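Local coordinates for pyridine synthase TbtD (Thermobispora bispora, PDB 5WA4), which catalyses the formal [4+2] aza-cycloaddition that builds the central pyridine ring of the thiopeptide antibiotic thiomuracin, at the interface of chains A and B. Coordinates in Å, arbitrary orientation; residue numbers count along the deposited sequence, not the author numbering. Chains: chain A/B, Pyridine synthase TbtD.

Contact 1: the interface of chains A and B. Residues chain A 198, 202, 204, 207; chain B 95, 98, 115-116.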
ATOM      1  N   TYR A 198      -0.949 -20.869  -2.234  1.00 47.04           N
ATOM      2  CA  TYR A 198      -0.826 -21.489  -0.931  1.00 51.50           C
ATOM      3  C   TYR A 198       0.631 -21.776  -0.623  1.00 50.78           C
ATOM      4  O   TYR A 198       1.085 -21.572   0.507  1.00 51.35           O
ATOM      5  CB  TYR A 198      -1.678 -22.777  -0.882  1.00 42.35           C
ATOM      6  CG  TYR A 198      -1.373 -23.700   0.267  1.00 40.13           C
ATOM      7  CD1 TYR A 198      -1.835 -23.421   1.551  1.00 44.61           C
ATOM      8  CD2 TYR A 198      -0.660 -24.874   0.063  1.00 34.24           C
ATOM      9  CE1 TYR A 198      -1.579 -24.284   2.613  1.00 42.17           C
ATOM     10  CE2 TYR A 198      -0.398 -25.743   1.118  1.00 47.73           C
ATOM     11  CZ  TYR A 198      -0.863 -25.443   2.398  1.00 48.12           C
ATOM     12  OH  TYR A 198      -0.606 -26.304   3.455  1.00 43.82           O
ATOM     13  N   ARG A 202       3.250 -19.478   2.487  1.00 61.66           N
ATOM     14  CA  ARG A 202       3.676 -20.483   3.432  1.00 64.72           C
ATOM     15  C   ARG A 202       5.199 -20.570   3.632  1.00 67.83           C
ATOM     16  O   ARG A 202       5.936 -21.028   2.748  1.00 61.65           O
ATOM     17  CB  ARG A 202       3.103 -21.827   2.987  1.00 64.01           C
ATOM     18  CG  ARG A 202       3.534 -22.945   3.852  1.00 63.02           C
ATOM     19  CD  ARG A 202       2.524 -24.050   3.945  1.00 58.84           C
ATOM     20  NE  ARG A 202       3.222 -25.136   4.610  1.00 60.09           N
ATOM     21  CZ  ARG A 202       2.668 -26.233   5.093  1.00 58.48           C
ATOM     22  NH1 ARG A 202       1.354 -26.435   5.004  1.00 64.34           N
ATOM     23  NH2 ARG A 202       3.450 -27.126   5.677  1.00 58.72           N
ATOM     24  N   ASP A 204       7.479 -22.236   4.431  1.00 60.87           N
ATOM     25  CA  ASP A 204       8.364 -23.334   4.057  1.00 57.52           C
ATOM     26  C   ASP A 204       7.961 -23.899   2.704  1.00 56.09           C
ATOM     27  O   ASP A 204       8.260 -25.066   2.397  1.00 53.46           O
ATOM     28  CB  ASP A 204       8.361 -24.430   5.125  1.00 58.21           C
ATOM     29  CG  ASP A 204       6.970 -25.036   5.349  1.00 62.22           C
ATOM     30  OD1 ASP A 204       5.956 -24.290   5.355  1.00 60.70           O
ATOM     31  OD2 ASP A 204       6.903 -26.272   5.502  1.00 61.65           O
ATOM     32  N   ARG A 207      10.640 -25.908   0.649  1.00 56.61           N
ATOM     33  CA  ARG A 207      10.656 -27.306   1.108  1.00 62.08           C
ATOM     34  C   ARG A 207       9.365 -28.080   0.715  1.00 57.03           C
ATOM     35  O   ARG A 207       9.415 -29.278   0.440  1.00 47.91           O
ATOM     36  CB  ARG A 207      10.865 -27.368   2.624  1.00 60.55           C
ATOM     37  CG  ARG A 207      11.178 -28.767   3.150  1.00 70.57           C
ATOM     38  CD  ARG A 207      10.825 -28.939   4.644  1.00 78.04           C
ATOM     39  NE  ARG A 207       9.465 -28.479   4.971  1.00 84.62           N
ATOM     40  CZ  ARG A 207       8.401 -29.257   5.199  1.00 67.98           C
ATOM     41  NH1 ARG A 207       8.482 -30.588   5.149  1.00 66.63           N
ATOM     42  NH2 ARG A 207       7.242 -28.683   5.481  1.00 60.82           N
TER
ATOM     43  N   SER B  95      -1.874 -27.707   9.196  1.00 53.03           N
ATOM     44  CA  SER B  95      -1.884 -26.557   8.285  1.00 49.48           C
ATOM     45  C   SER B  95      -3.122 -25.711   8.444  1.00 51.34           C
ATOM     46  O   SER B  95      -3.172 -24.572   7.982  1.00 49.05           O
ATOM     47  CB  SER B  95      -1.782 -27.015   6.847  1.00 53.36           C
ATOM     48  OG  SER B  95      -2.651 -28.109   6.651  1.00 57.23           O
ATOM     49  N   LEU B  98      -2.544 -22.388  10.120  1.00 49.64           N
ATOM     50  CA  LEU B  98      -1.758 -21.328   9.485  1.00 48.80           C
ATOM     51  C   LEU B  98      -2.369 -19.925   9.606  1.00 55.09           C
ATOM     52  O   LEU B  98      -1.651 -19.007   9.972  1.00 58.65           O
ATOM     53  CB  LEU B  98      -1.501 -21.643   8.017  1.00 53.35           C
ATOM     54  CG  LEU B  98      -0.548 -22.800   7.718  1.00 62.95           C
ATOM     55  CD1 LEU B  98      -0.184 -22.771   6.236  1.00 66.11           C
ATOM     56  CD2 LEU B  98       0.705 -22.793   8.610  1.00 58.18           C
ATOM     57  N   MET B 115       6.451 -24.010  10.113  1.00 67.93           N
ATOM     58  CA  MET B 115       6.233 -25.439   9.890  1.00 68.78           C
ATOM     59  C   MET B 115       7.481 -26.106   9.324  1.00 70.95           C
ATOM     60  O   MET B 115       8.376 -25.420   8.822  1.00 75.60           O
ATOM     61  CB  MET B 115       5.019 -25.642   8.971  1.00 73.96           C
ATOM     62  CG  MET B 115       3.683 -25.310   9.657  1.00 74.52           C
ATOM     63  SD  MET B 115       2.261 -26.265   9.128  1.00 74.92           S
ATOM     64  CE  MET B 115       2.869 -27.948   9.352  1.00 60.85           C
ATOM     65  N   PRO B 116       7.578 -27.442   9.426  1.00 65.84           N
ATOM     66  CA  PRO B 116       6.656 -28.416  10.024  1.00 70.95           C
ATOM     67  C   PRO B 116       6.690 -28.433  11.552  1.00 67.12           C
ATOM     68  O   PRO B 116       7.630 -27.959  12.186  1.00 70.30           O
ATOM     69  CB  PRO B 116       7.151 -29.755   9.463  1.00 68.01           C
ATOM     70  CG  PRO B 116       8.606 -29.554   9.314  1.00 69.41           C
ATOM     71  CD  PRO B 116       8.781 -28.101   8.895  1.00 64.63           C
TER
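A:Arg202 of one pyridine synthase chain lies across B:Leu98 and B:Met115 of the other, CD over the leucine at about a right angle and the guanidinium end over the methionine obliquely. Its CG is anti to the backbone N (chi1 177°) and the chain stays extended as far as NE, which carries the guanidinium out over chain B. On the way, A:Arg202 CD touches the methyl CD1 of B:Leu98 at 3.8 Å. At the tip, A:Arg202 NH2 rests against the thioether sulfur SD of B:Met115, also at 3.8 Å, where the methionine chain is bent at its end. No polar bond crosses this patch; the guanidinium is held by its own chain. A:Arg202 NE reaches the carboxylate OD1 of A:Asp204 at 3.0 Å on its syn side, nearly in the guanidinium plane, in a salt bridge. A:Arg202 NH1 donates a bent bond to the phenol OH of A:Tyr198, which lies tilted from the guanidinium plane. A:Tyr198 OH also meets CB of B:Ser95 at 3.7 Å. Further along, A:Arg207 pairs with the other carboxylate oxygen of A:Asp204 and offers one face to B:Pro116 CD, toward the rim. Chain A contributes the end of helix 184-200, the following loop and the start of helix 205-218; B:Leu98 begins helix 98-108.

Contact 2: the interface of chains A and B. Residues chain A 100, 103-104, 107, 198, 201; chain B 96, 98-99.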
ATOM      1  N   LEU A 100      -7.844 -20.707  17.370  1.00 36.73           N
ATOM      2  CA  LEU A 100      -8.071 -20.854  15.938  1.00 34.78           C
ATOM      3  C   LEU A 100      -9.461 -20.357  15.557  1.00 38.05           C
ATOM      4  O   LEU A 100      -9.644 -19.710  14.517  1.00 34.38           O
ATOM      5  CB  LEU A 100      -7.898 -22.302  15.518  1.00 30.86           C
ATOM      6  CG  LEU A 100      -8.289 -22.666  14.087  1.00 39.67           C
ATOM      7  CD1 LEU A 100      -7.528 -21.834  13.079  1.00 39.60           C
ATOM      8  CD2 LEU A 100      -8.090 -24.169  13.832  1.00 32.79           C
ATOM      9  N   ARG A 103      -9.857 -16.729  15.313  1.00 33.37           N
ATOM     10  CA  ARG A 103      -9.218 -16.239  14.104  1.00 37.52           C
ATOM     11  C   ARG A 103     -10.092 -16.463  12.896  1.00 44.36           C
ATOM     12  O   ARG A 103     -10.305 -15.540  12.099  1.00 50.71           O
ATOM     13  CB  ARG A 103      -7.866 -16.907  13.889  1.00 38.86           C
ATOM     14  CG  ARG A 103      -7.216 -16.573  12.566  1.00 48.81           C
ATOM     15  CD  ARG A 103      -6.976 -15.078  12.428  1.00 48.29           C
ATOM     16  NE  ARG A 103      -6.294 -14.764  11.178  1.00 54.17           N
ATOM     17  CZ  ARG A 103      -6.152 -13.533  10.702  1.00 52.94           C
ATOM     18  NH1 ARG A 103      -6.665 -12.515  11.386  1.00 51.72           N
ATOM     19  NH2 ARG A 103      -5.492 -13.328   9.564  1.00 44.48           N
ATOM     20  N   LEU A 104     -10.591 -17.687  12.751  1.00 40.76           N
ATOM     21  CA  LEU A 104     -11.493 -18.013  11.655  1.00 42.91           C
ATOM     22  C   LEU A 104     -12.808 -17.190  11.703  1.00 44.96           C
ATOM     23  O   LEU A 104     -13.344 -16.805  10.678  1.00 41.46           O
ATOM     24  CB  LEU A 104     -11.819 -19.500  11.676  1.00 42.31           C
ATOM     25  CG  LEU A 104     -10.691 -20.515  11.559  1.00 39.44           C
ATOM     26  CD1 LEU A 104     -11.318 -21.900  11.762  1.00 40.53           C
ATOM     27  CD2 LEU A 104     -10.039 -20.444  10.235  1.00 28.53           C
ATOM     28  N   LEU A 107     -11.720 -13.958   9.998  1.00 46.38           N
ATOM     29  CA  LEU A 107     -11.532 -14.066   8.550  1.00 46.90           C
ATOM     30  C   LEU A 107     -12.824 -14.359   7.801  1.00 53.98           C
ATOM     31  O   LEU A 107     -12.905 -14.138   6.599  1.00 53.44           O
ATOM     32  CB  LEU A 107     -10.525 -15.157   8.198  1.00 47.23           C
ATOM     33  CG  LEU A 107      -9.079 -14.969   8.635  1.00 54.74           C
ATOM     34  CD1 LEU A 107      -8.293 -16.204   8.305  1.00 51.39           C
ATOM     35  CD2 LEU A 107      -8.462 -13.742   7.971  1.00 51.98           C
ATOM     36  N   TYR A 198      -0.949 -20.869  -2.234  1.00 47.04           N
ATOM     37  CA  TYR A 198      -0.826 -21.489  -0.931  1.00 51.50           C
ATOM     38  C   TYR A 198       0.631 -21.776  -0.623  1.00 50.78           C
ATOM     39  O   TYR A 198       1.085 -21.572   0.507  1.00 51.35           O
ATOM     40  CB  TYR A 198      -1.678 -22.777  -0.882  1.00 42.35           C
ATOM     41  CG  TYR A 198      -1.373 -23.700   0.267  1.00 40.13           C
ATOM     42  CD1 TYR A 198      -1.835 -23.421   1.551  1.00 44.61           C
ATOM     43  CD2 TYR A 198      -0.660 -24.874   0.063  1.00 34.24           C
ATOM     44  CE1 TYR A 198      -1.579 -24.284   2.613  1.00 42.17           C
ATOM     45  CE2 TYR A 198      -0.398 -25.743   1.118  1.00 47.73           C
ATOM     46  CZ  TYR A 198      -0.863 -25.443   2.398  1.00 48.12           C
ATOM     47  OH  TYR A 198      -0.606 -26.304   3.455  1.00 43.82           O
ATOM     48  N   ARG A 201       2.081 -18.374   0.372  1.00 65.17           N
ATOM     49  CA  ARG A 201       1.626 -17.861   1.668  1.00 62.48           C
ATOM     50  C   ARG A 201       2.182 -18.761   2.777  1.00 61.20           C
ATOM     51  O   ARG A 201       1.710 -18.785   3.896  1.00 74.89           O
ATOM     52  CB  ARG A 201       0.073 -17.764   1.659  1.00 67.55           C
ATOM     53  CG  ARG A 201      -0.706 -18.076   2.950  1.00 81.11           C
ATOM     54  CD  ARG A 201      -2.108 -18.553   2.645  1.00 93.79           C
ATOM     55  NE  ARG A 201      -2.804 -19.113   3.809  1.00 98.09           N
ATOM     56  CZ  ARG A 201      -3.482 -18.403   4.709  1.00 92.29           C
ATOM     57  NH1 ARG A 201      -3.558 -17.075   4.619  1.00 95.17           N
ATOM     58  NH2 ARG A 201      -4.082 -19.032   5.709  1.00 82.26           N
TER
ATOM     59  N   ALA B  96      -4.129 -26.283   9.095  1.00 54.52           N
ATOM     60  CA  ALA B  96      -5.360 -25.565   9.397  1.00 44.78           C
ATOM     61  C   ALA B  96      -5.062 -24.398  10.311  1.00 44.36           C
ATOM     62  O   ALA B  96      -5.750 -23.392  10.301  1.00 46.79           O
ATOM     63  CB  ALA B  96      -6.353 -26.490  10.041  1.00 51.75           C
ATOM     64  N   LEU B  98      -2.544 -22.388  10.120  1.00 49.64           N
ATOM     65  CA  LEU B  98      -1.758 -21.328   9.485  1.00 48.80           C
ATOM     66  C   LEU B  98      -2.369 -19.925   9.606  1.00 55.09           C
ATOM     67  O   LEU B  98      -1.651 -19.007   9.972  1.00 58.65           O
ATOM     68  CB  LEU B  98      -1.501 -21.643   8.017  1.00 53.35           C
ATOM     69  CG  LEU B  98      -0.548 -22.800   7.718  1.00 62.95           C
ATOM     70  CD1 LEU B  98      -0.184 -22.771   6.236  1.00 66.11           C
ATOM     71  CD2 LEU B  98       0.705 -22.793   8.610  1.00 58.18           C
ATOM     72  N   PRO B  99      -3.681 -19.744   9.310  1.00 53.92           N
ATOM     73  CA  PRO B  99      -4.259 -18.401   9.497  1.00 56.77           C
ATOM     74  C   PRO B  99      -4.110 -17.861  10.916  1.00 58.54           C
ATOM     75  O   PRO B  99      -4.163 -16.637  11.119  1.00 56.62           O
ATOM     76  CB  PRO B  99      -5.753 -18.593   9.165  1.00 54.53           C
ATOM     77  CG  PRO B  99      -5.958 -20.071   9.090  1.00 59.48           C
ATOM     78  CD  PRO B  99      -4.649 -20.651   8.670  1.00 51.74           C
TER
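The side-chain NE of A:Arg103 donates a hydrogen bond to the backbone carbonyl O of B:Pro99 at 2.8 Å, joining two copies of a protein from the lantibiotic dehydratase C-terminal family. It is a bent bond, 126° at the hydrogen, with the donor above the carbonyl plane and the oxygen tilted from the guanidinium plane. The arginine chain turns at chi2 (60°), which lays CG and CD alongside the same oxygen, A:Arg103 CG at 3.4 Å from B:Pro99 O. Beyond it, CD2 of A:Leu107 lies over one guanidinium face, offset toward the rim, and so supports the arginine from within its own helix. The other methyl of that leucine, A:Leu107 CD1, points across the interface and meets the ring carbon CB of B:Pro99 at 3.6 Å, the two side chains lying roughly perpendicular. A:Arg201 comes to the proline from another side: its extended chain brings A:Arg201 NH2 to within 3.4 Å of the ring carbon B:Pro99 CD, a van der Waals contact of the guanidinium edge with the ring. Nearer the start of helix 98-107, A:Leu100 CD1 approaches the backbone O of B:Ala96 at 3.6 Å. B:Ala96 belongs to the short 3-10 turn that leads into helix 98-108 of chain B.

Contact 3: the interface of chains A and B. Residues chain A 103, 106; chain B 99-100, 103, 201-202.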
ATOM      1  N   ARG A 103      -9.857 -16.729  15.313  1.00 33.37           N
ATOM      2  CA  ARG A 103      -9.218 -16.239  14.104  1.00 37.52           C
ATOM      3  C   ARG A 103     -10.092 -16.463  12.896  1.00 44.36           C
ATOM      4  O   ARG A 103     -10.305 -15.540  12.099  1.00 50.71           O
ATOM      5  CB  ARG A 103      -7.866 -16.907  13.889  1.00 38.86           C
ATOM      6  CG  ARG A 103      -7.216 -16.573  12.566  1.00 48.81           C
ATOM      7  CD  ARG A 103      -6.976 -15.078  12.428  1.00 48.29           C
ATOM      8  NE  ARG A 103      -6.294 -14.764  11.178  1.00 54.17           N
ATOM      9  CZ  ARG A 103      -6.152 -13.533  10.702  1.00 52.94           C
ATOM     10  NH1 ARG A 103      -6.665 -12.515  11.386  1.00 51.72           N
ATOM     11  NH2 ARG A 103      -5.492 -13.328   9.564  1.00 44.48           N
ATOM     12  N   GLU A 106     -12.940 -14.293  12.488  1.00 47.50           N
ATOM     13  CA  GLU A 106     -12.570 -12.965  12.040  1.00 45.92           C
ATOM     14  C   GLU A 106     -12.496 -13.013  10.527  1.00 50.61           C
ATOM     15  O   GLU A 106     -13.162 -12.230   9.846  1.00 53.33           O
ATOM     16  CB  GLU A 106     -11.244 -12.516  12.658  1.00 49.65           C
ATOM     17  CG  GLU A 106     -10.856 -11.047  12.404  1.00 49.93           C
ATOM     18  CD  GLU A 106      -9.400 -10.685  12.834  1.00 59.37           C
ATOM     19  OE1 GLU A 106      -8.530 -11.590  12.949  1.00 60.95           O
ATOM     20  OE2 GLU A 106      -9.121  -9.483  13.057  1.00 57.22           O
TER
ATOM     21  N   PRO B  99      -3.681 -19.744   9.310  1.00 53.92           N
ATOM     22  CA  PRO B  99      -4.259 -18.401   9.497  1.00 56.77           C
ATOM     23  C   PRO B  99      -4.110 -17.861  10.916  1.00 58.54           C
ATOM     24  O   PRO B  99      -4.163 -16.637  11.119  1.00 56.62           O
ATOM     25  CB  PRO B  99      -5.753 -18.593   9.165  1.00 54.53           C
ATOM     26  CG  PRO B  99      -5.958 -20.071   9.090  1.00 59.48           C
ATOM     27  CD  PRO B  99      -4.649 -20.651   8.670  1.00 51.74           C
ATOM     28  N   LEU B 100      -3.949 -18.759  11.887  1.00 53.73           N
ATOM     29  CA  LEU B 100      -3.679 -18.309  13.233  1.00 44.78           C
ATOM     30  C   LEU B 100      -2.178 -18.085  13.374  1.00 52.71           C
ATOM     31  O   LEU B 100      -1.775 -17.083  13.942  1.00 49.14           O
ATOM     32  CB  LEU B 100      -4.185 -19.293  14.289  1.00 40.48           C
ATOM     33  CG  LEU B 100      -4.009 -18.835  15.745  1.00 41.04           C
ATOM     34  CD1 LEU B 100      -4.841 -17.607  16.040  1.00 40.74           C
ATOM     35  CD2 LEU B 100      -4.334 -19.952  16.744  1.00 33.28           C
ATOM     36  N   ARG B 103      -0.901 -14.804  11.501  1.00 58.66           N
ATOM     37  CA  ARG B 103      -1.314 -13.565  12.148  1.00 61.06           C
ATOM     38  C   ARG B 103      -0.695 -13.417  13.534  1.00 71.11           C
ATOM     39  O   ARG B 103      -0.683 -12.318  14.095  1.00 72.56           O
ATOM     40  CB  ARG B 103      -2.827 -13.459  12.272  1.00 62.47           C
ATOM     41  CG  ARG B 103      -3.285 -12.020  12.604  1.00 65.13           C
ATOM     42  CD  ARG B 103      -3.023 -11.085  11.412  1.00 77.41           C
ATOM     43  NE  ARG B 103      -2.763  -9.696  11.792  1.00 75.34           N
ATOM     44  CZ  ARG B 103      -3.700  -8.847  12.206  1.00 87.14           C
ATOM     45  NH1 ARG B 103      -4.971  -9.243  12.309  1.00 80.39           N
ATOM     46  NH2 ARG B 103      -3.367  -7.598  12.519  1.00 87.57           N
ATOM     47  N   ARG B 201      -7.460  -2.304  15.353  1.00 44.12           N
ATOM     48  CA  ARG B 201      -6.763  -3.163  14.404  1.00 50.43           C
ATOM     49  C   ARG B 201      -7.735  -4.193  13.801  1.00 52.08           C
ATOM     50  O   ARG B 201      -7.391  -4.968  12.905  1.00 58.79           O
ATOM     51  CB  ARG B 201      -5.589  -3.843  15.126  1.00 55.83           C
ATOM     52  CG  ARG B 201      -4.766  -4.822  14.325  1.00 67.61           C
ATOM     53  CD  ARG B 201      -4.500  -6.077  15.160  1.00 89.97           C
ATOM     54  NE  ARG B 201      -5.608  -7.047  15.135  1.00101.46           N
ATOM     55  CZ  ARG B 201      -5.637  -8.184  15.837  1.00105.51           C
ATOM     56  NH1 ARG B 201      -4.626  -8.497  16.644  1.00106.96           N
ATOM     57  NH2 ARG B 201      -6.680  -9.008  15.741  1.00102.99           N
ATOM     58  N   ARG B 202      -8.968  -4.181  14.288  1.00 45.80           N
ATOM     59  CA  ARG B 202      -9.960  -5.168  13.864  1.00 51.38           C
ATOM     60  C   ARG B 202     -11.062  -4.548  12.989  1.00 55.68           C
ATOM     61  O   ARG B 202     -11.669  -3.530  13.355  1.00 52.63           O
ATOM     62  CB  ARG B 202     -10.580  -5.831  15.098  1.00 52.67           C
ATOM     63  CG  ARG B 202     -10.789  -7.295  14.940  1.00 49.66           C
ATOM     64  CD  ARG B 202     -11.270  -7.898  16.214  1.00 54.34           C
ATOM     65  NE  ARG B 202     -12.353  -8.841  15.928  1.00 58.61           N
ATOM     66  CZ  ARG B 202     -12.132 -10.092  15.561  1.00 60.94           C
ATOM     67  NH1 ARG B 202     -10.871 -10.514  15.471  1.00 59.85           N
ATOM     68  NH2 ARG B 202     -13.150 -10.903  15.289  1.00 58.02           N
TER
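B:Arg103 lays its aliphatic stem across the guanidinium of A:Arg103, so the same residue of two lantibiotic dehydratase C-terminal family chains meets itself at this interface. CB of B:Arg103 sits over the centre of the A:Arg103 guanidinium, 3.6 Å above its plane. The two side chains cross at about a right angle, and their guanidinium planes are 53° apart: this is stem over face, with no parallel stacking of the charged groups. Beside it, CD1 of B:Leu100 packs against CB of A:Arg103 at 3.8 Å, close to where the same arginine holds the B:Pro99 carbonyl. Outward from this centre, A:Glu106 bridges the chains and may offset some of the repulsion among the arginines. Its CG is anti to the backbone N (chi1 -172°) and the chain continues extended, which puts the carboxylate beside them. A:Glu106 OE1 accepts a bond from NH1 of A:Arg103 at 2.6 Å, the donor lying above the carboxylate plane. The B:Arg202 guanidinium lies nearly parallel to the carboxylate, planes 16° apart, with NH1 above its face; the N-H does not point at A:Glu106 OE2, and this salt bridge is a charge contact modelled too tightly to be exact. A:Glu106 OE2 also forms a longer salt bridge, 3.7 Å, to NH2 of B:Arg201.

Contact 2 lies between the other two: its C-alpha centre is about 11 Å from that of contact 1 and about 8 Å from that of contact 3, while contacts 1 and 3 are about 17 Å apart. A:Tyr198 and B:Leu98 link contacts 1 and 2, and A:Arg103 and B:Pro99 link contacts 2 and 3, making one continuous strip. The first turns of helix B 98-108 run through all three. A:Arg201 and A:Arg202 serve contacts 2 and 1, B:Arg201 and B:Arg202 contact 3, in keeping with an inexact two-fold. Whether the interface exists outside the crystal, the structure alone does not show.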